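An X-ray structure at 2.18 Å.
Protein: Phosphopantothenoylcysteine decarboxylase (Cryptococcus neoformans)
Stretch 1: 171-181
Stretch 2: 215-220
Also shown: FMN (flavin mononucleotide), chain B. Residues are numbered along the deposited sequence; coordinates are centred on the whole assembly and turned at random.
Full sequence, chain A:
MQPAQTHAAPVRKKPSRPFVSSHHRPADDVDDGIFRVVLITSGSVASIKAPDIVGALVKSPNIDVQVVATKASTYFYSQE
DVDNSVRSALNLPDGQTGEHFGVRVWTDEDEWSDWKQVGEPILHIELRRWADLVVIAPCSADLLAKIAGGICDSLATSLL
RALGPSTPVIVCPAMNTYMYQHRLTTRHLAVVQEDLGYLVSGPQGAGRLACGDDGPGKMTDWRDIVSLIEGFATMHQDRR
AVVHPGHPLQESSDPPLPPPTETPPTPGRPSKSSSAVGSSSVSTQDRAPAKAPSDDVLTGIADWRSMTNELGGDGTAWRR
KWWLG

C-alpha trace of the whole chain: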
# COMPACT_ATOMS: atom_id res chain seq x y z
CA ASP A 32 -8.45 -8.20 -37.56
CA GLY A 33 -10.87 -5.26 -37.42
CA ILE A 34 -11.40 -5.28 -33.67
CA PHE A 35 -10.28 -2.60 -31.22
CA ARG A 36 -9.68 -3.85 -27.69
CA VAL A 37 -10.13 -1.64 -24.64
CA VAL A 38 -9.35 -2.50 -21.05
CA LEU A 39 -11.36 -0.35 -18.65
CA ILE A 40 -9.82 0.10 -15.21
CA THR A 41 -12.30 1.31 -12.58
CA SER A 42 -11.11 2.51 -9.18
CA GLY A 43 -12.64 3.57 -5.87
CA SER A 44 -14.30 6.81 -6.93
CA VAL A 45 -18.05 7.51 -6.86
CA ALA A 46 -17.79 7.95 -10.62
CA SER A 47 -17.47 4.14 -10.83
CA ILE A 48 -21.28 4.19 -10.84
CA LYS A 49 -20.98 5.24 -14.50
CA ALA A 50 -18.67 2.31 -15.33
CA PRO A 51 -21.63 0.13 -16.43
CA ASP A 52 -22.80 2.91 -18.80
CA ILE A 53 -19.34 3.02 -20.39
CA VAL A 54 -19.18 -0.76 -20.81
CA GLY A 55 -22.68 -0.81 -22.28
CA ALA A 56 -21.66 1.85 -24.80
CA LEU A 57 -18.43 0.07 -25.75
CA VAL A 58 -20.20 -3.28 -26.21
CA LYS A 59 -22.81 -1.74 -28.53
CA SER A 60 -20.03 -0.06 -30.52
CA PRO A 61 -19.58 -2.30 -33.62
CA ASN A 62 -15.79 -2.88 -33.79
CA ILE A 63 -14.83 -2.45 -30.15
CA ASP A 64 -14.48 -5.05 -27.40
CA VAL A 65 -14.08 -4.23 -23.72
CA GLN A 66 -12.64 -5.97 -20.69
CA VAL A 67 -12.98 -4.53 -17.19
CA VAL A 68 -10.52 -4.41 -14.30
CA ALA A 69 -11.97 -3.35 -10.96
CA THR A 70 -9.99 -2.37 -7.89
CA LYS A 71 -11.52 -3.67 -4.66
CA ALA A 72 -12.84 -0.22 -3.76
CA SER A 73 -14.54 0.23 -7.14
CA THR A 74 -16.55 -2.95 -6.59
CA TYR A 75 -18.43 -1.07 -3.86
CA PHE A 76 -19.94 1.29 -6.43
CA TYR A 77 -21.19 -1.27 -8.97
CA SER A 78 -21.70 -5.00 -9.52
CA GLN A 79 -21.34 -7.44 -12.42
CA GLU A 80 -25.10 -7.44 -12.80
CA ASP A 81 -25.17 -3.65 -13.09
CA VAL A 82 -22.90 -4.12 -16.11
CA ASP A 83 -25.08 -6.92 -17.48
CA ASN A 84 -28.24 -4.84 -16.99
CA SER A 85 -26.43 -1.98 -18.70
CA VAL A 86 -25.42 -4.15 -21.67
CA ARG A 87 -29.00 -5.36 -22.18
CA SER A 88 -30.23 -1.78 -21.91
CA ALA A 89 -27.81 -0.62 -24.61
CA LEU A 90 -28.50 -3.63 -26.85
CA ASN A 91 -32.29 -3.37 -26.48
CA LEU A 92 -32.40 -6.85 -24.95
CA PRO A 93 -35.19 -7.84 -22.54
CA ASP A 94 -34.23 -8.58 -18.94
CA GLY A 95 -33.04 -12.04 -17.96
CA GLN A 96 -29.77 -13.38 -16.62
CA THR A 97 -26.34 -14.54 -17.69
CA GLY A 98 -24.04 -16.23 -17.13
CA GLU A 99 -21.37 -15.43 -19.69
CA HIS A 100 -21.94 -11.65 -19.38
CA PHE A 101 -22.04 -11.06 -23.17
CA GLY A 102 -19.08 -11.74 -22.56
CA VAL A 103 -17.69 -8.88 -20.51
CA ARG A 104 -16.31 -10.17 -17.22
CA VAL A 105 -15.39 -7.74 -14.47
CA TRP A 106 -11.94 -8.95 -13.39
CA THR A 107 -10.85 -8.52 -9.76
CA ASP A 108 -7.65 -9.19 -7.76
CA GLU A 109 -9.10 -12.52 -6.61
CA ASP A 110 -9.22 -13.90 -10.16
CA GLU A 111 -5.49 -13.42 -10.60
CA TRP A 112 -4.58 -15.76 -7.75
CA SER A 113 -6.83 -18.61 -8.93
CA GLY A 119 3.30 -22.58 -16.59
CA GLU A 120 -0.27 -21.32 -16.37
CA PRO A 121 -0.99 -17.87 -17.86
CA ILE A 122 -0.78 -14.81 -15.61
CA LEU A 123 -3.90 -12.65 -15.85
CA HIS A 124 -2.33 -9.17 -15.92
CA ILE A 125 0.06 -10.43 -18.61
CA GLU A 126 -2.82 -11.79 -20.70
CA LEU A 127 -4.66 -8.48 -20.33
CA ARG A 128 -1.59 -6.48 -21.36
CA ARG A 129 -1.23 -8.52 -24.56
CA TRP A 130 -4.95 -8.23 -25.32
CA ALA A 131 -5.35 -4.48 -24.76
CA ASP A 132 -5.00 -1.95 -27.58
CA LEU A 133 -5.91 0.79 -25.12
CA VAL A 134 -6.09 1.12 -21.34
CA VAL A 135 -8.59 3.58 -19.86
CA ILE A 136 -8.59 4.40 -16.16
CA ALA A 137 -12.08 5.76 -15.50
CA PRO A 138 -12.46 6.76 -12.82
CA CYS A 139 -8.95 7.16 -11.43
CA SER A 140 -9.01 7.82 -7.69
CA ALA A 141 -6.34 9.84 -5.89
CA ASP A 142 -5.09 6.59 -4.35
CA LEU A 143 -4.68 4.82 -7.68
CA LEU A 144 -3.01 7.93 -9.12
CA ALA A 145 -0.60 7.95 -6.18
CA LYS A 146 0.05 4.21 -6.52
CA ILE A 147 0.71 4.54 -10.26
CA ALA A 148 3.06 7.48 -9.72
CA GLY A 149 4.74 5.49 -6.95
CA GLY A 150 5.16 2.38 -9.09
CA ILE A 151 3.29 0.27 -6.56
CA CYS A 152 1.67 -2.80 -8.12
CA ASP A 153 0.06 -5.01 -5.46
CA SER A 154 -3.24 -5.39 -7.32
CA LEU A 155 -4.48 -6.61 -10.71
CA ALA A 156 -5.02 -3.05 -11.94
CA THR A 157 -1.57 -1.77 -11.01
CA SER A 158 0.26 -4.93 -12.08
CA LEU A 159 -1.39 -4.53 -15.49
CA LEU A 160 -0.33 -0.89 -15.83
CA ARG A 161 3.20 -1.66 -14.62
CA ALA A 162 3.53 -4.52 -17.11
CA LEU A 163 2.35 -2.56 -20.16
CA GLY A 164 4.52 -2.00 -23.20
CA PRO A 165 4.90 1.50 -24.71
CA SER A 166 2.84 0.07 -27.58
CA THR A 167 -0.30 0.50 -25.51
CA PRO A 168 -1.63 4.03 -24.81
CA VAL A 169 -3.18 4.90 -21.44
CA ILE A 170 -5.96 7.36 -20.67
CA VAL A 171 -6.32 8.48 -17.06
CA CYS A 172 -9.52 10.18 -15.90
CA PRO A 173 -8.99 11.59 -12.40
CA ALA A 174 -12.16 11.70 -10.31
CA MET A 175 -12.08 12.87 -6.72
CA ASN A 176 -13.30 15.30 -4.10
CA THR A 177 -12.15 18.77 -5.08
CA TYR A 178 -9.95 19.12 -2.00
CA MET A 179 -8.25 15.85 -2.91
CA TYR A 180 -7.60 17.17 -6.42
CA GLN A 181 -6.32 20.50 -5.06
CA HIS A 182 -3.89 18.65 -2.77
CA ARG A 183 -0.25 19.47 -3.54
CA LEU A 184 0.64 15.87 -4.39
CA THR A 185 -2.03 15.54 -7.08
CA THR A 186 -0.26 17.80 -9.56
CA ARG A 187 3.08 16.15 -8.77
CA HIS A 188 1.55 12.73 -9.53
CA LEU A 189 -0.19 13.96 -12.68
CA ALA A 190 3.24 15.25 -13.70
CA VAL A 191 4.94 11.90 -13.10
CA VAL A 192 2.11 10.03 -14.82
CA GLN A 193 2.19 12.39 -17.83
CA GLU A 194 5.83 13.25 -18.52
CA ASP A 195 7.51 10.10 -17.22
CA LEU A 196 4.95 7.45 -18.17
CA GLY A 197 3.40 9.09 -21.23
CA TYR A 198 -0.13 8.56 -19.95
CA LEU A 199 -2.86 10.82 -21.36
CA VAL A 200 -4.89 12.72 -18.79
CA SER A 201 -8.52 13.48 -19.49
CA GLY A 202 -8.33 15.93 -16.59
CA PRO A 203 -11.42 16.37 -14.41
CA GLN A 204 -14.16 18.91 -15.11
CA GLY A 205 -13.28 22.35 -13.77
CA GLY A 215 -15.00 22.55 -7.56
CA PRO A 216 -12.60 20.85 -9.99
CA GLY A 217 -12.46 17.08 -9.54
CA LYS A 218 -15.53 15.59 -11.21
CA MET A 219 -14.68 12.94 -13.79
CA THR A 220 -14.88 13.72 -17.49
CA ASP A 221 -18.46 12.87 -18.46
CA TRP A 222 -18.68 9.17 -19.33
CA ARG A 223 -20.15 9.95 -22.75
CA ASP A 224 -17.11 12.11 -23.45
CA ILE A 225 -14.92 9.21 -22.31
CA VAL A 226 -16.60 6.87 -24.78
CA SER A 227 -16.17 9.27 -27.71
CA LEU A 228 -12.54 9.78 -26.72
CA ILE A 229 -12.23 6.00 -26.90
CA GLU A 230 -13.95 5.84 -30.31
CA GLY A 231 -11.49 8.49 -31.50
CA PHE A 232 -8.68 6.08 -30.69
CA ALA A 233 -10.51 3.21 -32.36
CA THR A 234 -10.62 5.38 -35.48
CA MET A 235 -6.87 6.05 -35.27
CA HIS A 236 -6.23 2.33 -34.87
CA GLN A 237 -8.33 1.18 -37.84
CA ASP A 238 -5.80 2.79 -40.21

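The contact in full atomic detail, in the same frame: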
# COMPACT_ATOMS: atom_id res chain seq x y z
N VAL A 171 -5.98 8.37 -18.47
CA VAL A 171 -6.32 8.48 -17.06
C VAL A 171 -7.36 9.58 -16.84
O VAL A 171 -7.16 10.72 -17.24
CB VAL A 171 -5.08 8.78 -16.21
CG1 VAL A 171 -5.42 8.68 -14.74
CG2 VAL A 171 -3.97 7.80 -16.56
N CYS A 172 -8.46 9.23 -16.19
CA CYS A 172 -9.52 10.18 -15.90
C CYS A 172 -9.67 10.37 -14.40
O CYS A 172 -10.45 9.67 -13.76
CB CYS A 172 -10.84 9.73 -16.51
SG CYS A 172 -10.70 9.18 -18.23
N PRO A 173 -8.92 11.33 -13.84
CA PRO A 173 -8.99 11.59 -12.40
C PRO A 173 -10.41 11.95 -11.98
O PRO A 173 -11.11 12.65 -12.71
CB PRO A 173 -8.03 12.76 -12.20
CG PRO A 173 -7.11 12.71 -13.38
CD PRO A 173 -7.96 12.22 -14.51
N ALA A 174 -10.82 11.46 -10.82
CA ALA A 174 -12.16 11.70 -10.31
C ALA A 174 -12.14 11.64 -8.80
O ALA A 174 -12.02 10.56 -8.21
CB ALA A 174 -13.15 10.70 -10.87
N MET A 175 -12.25 12.80 -8.16
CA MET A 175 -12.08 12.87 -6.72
C MET A 175 -12.72 14.12 -6.13
O MET A 175 -13.07 15.05 -6.86
CB MET A 175 -10.59 12.80 -6.36
CG MET A 175 -9.75 13.93 -6.94
SD MET A 175 -7.97 13.60 -6.84
CE MET A 175 -7.76 12.49 -8.23
N ASN A 176 -12.87 14.12 -4.81
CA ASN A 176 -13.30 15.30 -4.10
C ASN A 176 -12.37 16.44 -4.44
O ASN A 176 -11.16 16.23 -4.60
CB ASN A 176 -13.33 15.04 -2.59
CG ASN A 176 -13.64 16.29 -1.79
OD1 ASN A 176 -12.74 16.96 -1.29
ND2 ASN A 176 -14.93 16.61 -1.68
N THR A 177 -12.92 17.65 -4.57
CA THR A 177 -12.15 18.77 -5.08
C THR A 177 -10.94 19.09 -4.20
O THR A 177 -9.90 19.51 -4.70
CB THR A 177 -13.02 20.03 -5.24
OG1 THR A 177 -12.20 21.14 -5.62
CG2 THR A 177 -13.76 20.36 -3.95
N TYR A 178 -11.07 18.86 -2.90
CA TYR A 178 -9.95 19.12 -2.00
C TYR A 178 -8.88 18.04 -2.11
O TYR A 178 -7.72 18.28 -1.76
CB TYR A 178 -10.45 19.25 -0.56
CG TYR A 178 -11.05 20.60 -0.28
CD1 TYR A 178 -10.36 21.77 -0.60
CD2 TYR A 178 -12.32 20.73 0.28
CE1 TYR A 178 -10.91 23.01 -0.36
CE2 TYR A 178 -12.87 21.97 0.53
CZ TYR A 178 -12.16 23.11 0.21
OH TYR A 178 -12.71 24.35 0.45
N MET A 179 -9.25 16.87 -2.61
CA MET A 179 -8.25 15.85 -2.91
C MET A 179 -7.50 16.23 -4.18
O MET A 179 -6.29 16.06 -4.27
CB MET A 179 -8.89 14.47 -3.07
CG MET A 179 -9.18 13.76 -1.76
SD MET A 179 -9.32 11.97 -1.98
CE MET A 179 -9.71 11.45 -0.32
N TYR A 180 -8.23 16.77 -5.16
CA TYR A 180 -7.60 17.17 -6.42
C TYR A 180 -6.71 18.40 -6.23
O TYR A 180 -5.69 18.52 -6.91
CB TYR A 180 -8.66 17.47 -7.49
CG TYR A 180 -8.04 17.77 -8.83
CD1 TYR A 180 -7.52 16.75 -9.62
CD2 TYR A 180 -7.94 19.08 -9.30
CE1 TYR A 180 -6.94 17.02 -10.84
CE2 TYR A 180 -7.36 19.35 -10.53
CZ TYR A 180 -6.86 18.31 -11.30
OH TYR A 180 -6.28 18.56 -12.52
N GLN A 181 -7.09 19.29 -5.32
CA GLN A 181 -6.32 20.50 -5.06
C GLN A 181 -5.09 20.24 -4.19
O GLN A 181 -4.22 21.11 -4.08
CB GLN A 181 -7.20 21.56 -4.39
CG GLN A 181 -8.27 22.13 -5.29
CD GLN A 181 -9.15 23.12 -4.57
OE1 GLN A 181 -8.68 24.13 -4.05
NE2 GLN A 181 -10.45 22.84 -4.53
N GLY A 215 -15.37 23.86 -8.07
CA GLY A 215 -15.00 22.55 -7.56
C GLY A 215 -14.49 21.61 -8.63
O GLY A 215 -15.23 20.73 -9.09
N PRO A 216 -13.22 21.78 -9.05
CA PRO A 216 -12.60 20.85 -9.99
C PRO A 216 -12.34 19.49 -9.35
O PRO A 216 -11.84 19.43 -8.23
CB PRO A 216 -11.28 21.54 -10.35
CG PRO A 216 -10.98 22.40 -9.17
CD PRO A 216 -12.32 22.88 -8.67
N GLY A 217 -12.69 18.41 -10.05
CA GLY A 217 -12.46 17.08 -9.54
C GLY A 217 -13.41 16.04 -10.11
O GLY A 217 -13.12 14.84 -10.08
N LYS A 218 -14.55 16.49 -10.61
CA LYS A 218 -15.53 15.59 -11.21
C LYS A 218 -14.97 14.97 -12.48
O LYS A 218 -14.35 15.65 -13.29
CB LYS A 218 -16.84 16.34 -11.51
CG LYS A 218 -17.91 15.50 -12.18
CD LYS A 218 -19.29 16.12 -12.00
CE LYS A 218 -20.38 15.06 -11.94
NZ LYS A 218 -21.27 15.26 -10.76
N MET A 219 -15.18 13.67 -12.64
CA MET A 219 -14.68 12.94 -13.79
C MET A 219 -15.22 13.52 -15.09
O MET A 219 -16.34 14.05 -15.14
CB MET A 219 -15.04 11.46 -13.70
CG MET A 219 -14.33 10.58 -14.73
SD MET A 219 -14.88 8.87 -14.66
CE MET A 219 -16.62 9.06 -15.05
N THR A 220 -14.41 13.45 -16.14
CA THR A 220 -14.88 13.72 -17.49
C THR A 220 -16.15 12.91 -17.71
O THR A 220 -16.20 11.73 -17.35
CB THR A 220 -13.83 13.35 -18.55
OG1 THR A 220 -12.58 13.96 -18.22
CG2 THR A 220 -14.28 13.79 -19.93
N1 FMN B . -11.50 8.71 -3.67
C2 FMN B . -11.34 9.46 -4.81
O2 FMN B . -10.20 9.71 -5.22
N3 FMN B . -12.44 9.94 -5.50
C4 FMN B . -13.72 9.67 -5.04
O4 FMN B . -14.69 10.09 -5.66
C4A FMN B . -13.89 8.90 -3.89
N5 FMN B . -15.16 8.62 -3.42
C5A FMN B . -15.32 7.86 -2.27
C6 FMN B . -16.60 7.57 -1.80
C7 FMN B . -16.76 6.80 -0.65
C7M FMN B . -18.14 6.49 -0.14
C8 FMN B . -15.64 6.33 0.03
C8M FMN B . -15.79 5.50 1.28
C9 FMN B . -14.37 6.62 -0.44
C9A FMN B . -14.20 7.38 -1.59
N10 FMN B . -12.93 7.67 -2.06
C10 FMN B . -12.77 8.43 -3.20
C1' FMN B . -11.73 7.16 -1.33
C2' FMN B . -11.24 5.86 -1.97
O2' FMN B . -12.32 4.99 -2.24
C3' FMN B . -10.23 5.18 -1.06
O3' FMN B . -9.07 5.97 -1.02
C4' FMN B . -9.90 3.78 -1.59
O4' FMN B . -9.22 3.04 -0.60
C5' FMN B . -9.04 3.89 -2.84
O5' FMN B . -8.94 2.62 -3.45
P FMN B . -8.53 2.51 -5.01
O1P FMN B . -7.05 2.78 -5.14
O2P FMN B . -9.30 3.50 -5.86
O3P FMN B . -8.85 1.11 -5.47

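Residues 215-220 form an irregular segment that lies along the end of a strand (171-173), the loop that follows it, and the short helix that begins at T177. The two backbones come close at two places, T177 beside G217 (CA to CA 4.8 Å) and A174 beside M219 (4.5 Å), so that advancing along the second stretch means moving backward along the first.

The segment enters at G215, whose CA lies 3.7 Å from T177 OG1. P216 follows and covers the start of the helix. Its carbonyl does most of the polar work here: T177 OG1 donates a weak hydrogen bond to P216 O at 3.1 Å, and T177 CA approaches the same P216 O at 3.2 Å in a CA-H...O contact. A threonine suits this position because its hydroxyl can donate and accept at once; while giving its proton to P216, T177 OG1 receives a hydrogen bond from Q181 NE2 at 2.7 Å, four residues on. The proline ring adds an apolar surface, with P216 CB 4.3 Å from Y180 CD2, a loose apolar contact. The helix start itself is secured by N176, whose OD1 caps Y178 N at 3.0 Å.

G217 is the tightest point. Its phi/psi of 154/-22 would jam a CB against the preceding carbonyl, and an ideal CB would also fall 2.4 Å from M175 O, so glycine fits on both counts. The bare CA instead makes a CA-H...O contact, G217 CA to M175 O at 3.4 Å. The principal backbone bond is here too: M175 N donates to G217 O at 2.9 Å with a nearly straight angle of 161°, and A174 CA adds a CA-H...O contact to G217 O at 3.3 Å. The adjacent carbonyl of A174 faces another partner, A174 O accepting from FMN N3 at 2.8 Å, so the loop that binds the second stretch also holds the flavin.

K218 turns its CA-to-CB bond away from the first stretch, and its long charged chain remains exposed, as lysine readily does. M219 returns to the contact with apolar atoms. Its CB packs 3.5 Å from A174 CB, where the small alanine methyl permits a close approach, and M219 CG lies 4.0 Å from C172 CB. The flexible, unbranched methionine then leads its end away from the first stretch. T220 closes the segment at the margin, its hydroxyl hydrogen-bonded elsewhere in the structure.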